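Local coordinates for protein glutathione S-transferase delta (Bombyx mori, PDB 3VK9) that probably conjugates glutathione to electrophilic compounds, as a homodimeric delta-class glutathione transferase of the silkmoth, at residues Tyr113-Pro116 / Gln117-Gly121. Numbering follows the deposited sequence.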
loop_
_atom_site.group_PDB
_atom_site.type_symbol
_atom_site.label_atom_id
_atom_site.label_comp_id
_atom_site.label_asym_id
_atom_site.label_seq_id
_atom_site.Cartn_x
_atom_site.Cartn_y
_atom_site.Cartn_z
ATOM N N TYR A 113 12.411 6.790 9.122
ATOM C CA TYR A 113 13.013 7.322 10.330
ATOM C C TYR A 113 14.121 6.420 10.862
ATOM O O TYR A 113 15.205 6.889 11.228
ATOM C CB TYR A 113 11.929 7.472 11.409
ATOM C CG TYR A 113 12.490 7.802 12.765
ATOM C CD1 TYR A 113 13.147 9.007 12.984
ATOM C CD2 TYR A 113 12.355 6.916 13.835
ATOM C CE1 TYR A 113 13.665 9.326 14.223
ATOM C CE2 TYR A 113 12.867 7.233 15.087
ATOM C CZ TYR A 113 13.520 8.439 15.272
ATOM O OH TYR A 113 14.040 8.777 16.510
ATOM N N PHE A 114 13.832 5.120 10.887
ATOM C CA PHE A 114 14.635 4.142 11.629
ATOM C C PHE A 114 15.778 3.470 10.862
ATOM O O PHE A 114 16.872 3.315 11.396
ATOM C CB PHE A 114 13.713 3.075 12.227
ATOM C CG PHE A 114 14.353 2.255 13.318
ATOM C CD1 PHE A 114 15.055 2.864 14.334
ATOM C CD2 PHE A 114 14.236 0.872 13.330
ATOM C CE1 PHE A 114 15.639 2.108 15.345
ATOM C CE2 PHE A 114 14.810 0.115 14.338
ATOM C CZ PHE A 114 15.510 0.732 15.341
ATOM N N TYR A 115 15.528 3.051 9.624
ATOM C CA TYR A 115 16.500 2.218 8.916
ATOM C C TYR A 115 17.764 2.953 8.458
ATOM O O TYR A 115 18.828 2.345 8.364
ATOM C CB TYR A 115 15.837 1.440 7.773
ATOM C CG TYR A 115 14.855 0.383 8.257
ATOM C CD1 TYR A 115 15.109 -0.361 9.405
ATOM C CD2 TYR A 115 13.678 0.133 7.574
ATOM C CE1 TYR A 115 14.212 -1.330 9.851
ATOM C CE2 TYR A 115 12.778 -0.833 8.009
ATOM C CZ TYR A 115 13.049 -1.558 9.151
ATOM O OH TYR A 115 12.154 -2.516 9.586
ATOM N N PRO A 116 17.657 4.260 8.175
ATOM C CA PRO A 116 18.892 5.029 7.998
ATOM C C PRO A 116 19.782 4.977 9.244
ATOM O O PRO A 116 21.005 4.936 9.109
ATOM C CB PRO A 116 18.386 6.456 7.777
ATOM C CG PRO A 116 17.043 6.273 7.147
ATOM C CD PRO A 116 16.462 5.038 7.793
ATOM N N GLN A 117 19.185 4.982 10.435
ATOM C CA GLN A 117 19.979 4.935 11.664
ATOM C C GLN A 117 20.623 3.566 11.868
ATOM O O GLN A 117 21.761 3.461 12.328
ATOM C CB GLN A 117 19.118 5.264 12.877
ATOM C CG GLN A 117 18.289 6.525 12.746
ATOM C CD GLN A 117 17.517 6.800 14.021
ATOM O OE1 GLN A 117 18.105 6.865 15.102
ATOM N NE2 GLN A 117 16.194 6.929 13.910
ATOM N N VAL A 118 19.892 2.518 11.524
ATOM C CA VAL A 118 20.355 1.156 11.759
ATOM C C VAL A 118 21.369 0.688 10.715
ATOM O O VAL A 118 22.372 0.059 11.055
ATOM C CB VAL A 118 19.174 0.170 11.785
ATOM C CG1 VAL A 118 19.654 -1.227 12.142
ATOM C CG2 VAL A 118 18.113 0.647 12.775
ATOM N N PHE A 119 21.106 0.993 9.447
ATOM C CA PHE A 119 21.923 0.454 8.364
ATOM C C PHE A 119 22.828 1.464 7.665
ATOM O O PHE A 119 23.581 1.093 6.762
ATOM C CB PHE A 119 21.044 -0.242 7.328
ATOM C CG PHE A 119 20.261 -1.383 7.885
ATOM C CD1 PHE A 119 18.910 -1.242 8.157
ATOM C CD2 PHE A 119 20.880 -2.591 8.157
ATOM C CE1 PHE A 119 18.191 -2.291 8.679
ATOM C CE2 PHE A 119 20.164 -3.650 8.675
ATOM C CZ PHE A 119 18.822 -3.502 8.939
ATOM N N ALA A 120 22.755 2.727 8.069
ATOM C CA ALA A 120 23.621 3.757 7.493
ATOM C C ALA A 120 24.173 4.695 8.558
ATOM O O ALA A 120 24.570 5.820 8.254
ATOM C CB ALA A 120 22.870 4.548 6.433
ATOM N N GLY A 121 24.188 4.232 9.804
ATOM C CA GLY A 121 24.636 5.048 10.924
ATOM C C GLY A 121 24.198 6.508 10.895
ATOM O O GLY A 121 24.915 7.390 11.367
#
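The Tyr113 ring swings away from its backbone N (chi1 171°) and stands beside its own carbonyl. Gln117 CG lies beside its own backbone N (chi1 -50°), and the chain then runs extended to bring the amide to both. Gln117 NE2 gives a nearly straight hydrogen bond to Tyr113 O at 2.9 Å. It approaches from above the carbonyl plane, while the oxygen lies in the plane of the amide. The same nitrogen sits over the centre of the Tyr113 ring, 3.4 Å from Tyr113 CZ, with ring and amide planes 73° apart. One amide nitrogen thus bonds the carbonyl oxygen and rests over the ring face of the same residue. With an alanine in place of Gln117, Tyr113 O would probably lose this donor and the ring face its amide cover. One residue on, Val118 CG2 makes a CH-pi contact over the centre of the Phe114 ring, 3.6 Å from the centroid. Tyr115 and Phe119 lie side by side, with Tyr115 CD1 3.7 Å from Phe119 CE1 and the rings oblique. Pro116 kinks the helix because its N has no hydrogen to donate to the turn before. Across it, Phe119 N bonds Tyr115 O at 2.9 Å, and a weak bond from Ala120 N to Pro116 O closes the last turn. Tyr113 OH bonds Asp172 and Asn129, and its side chain packs on helix 126-142. This is the C-terminal end of helix 89-119 in the all-helical domain of the transferase fold, where Phe114, Tyr115, Val118 and Phe119 pack against helix 195-213.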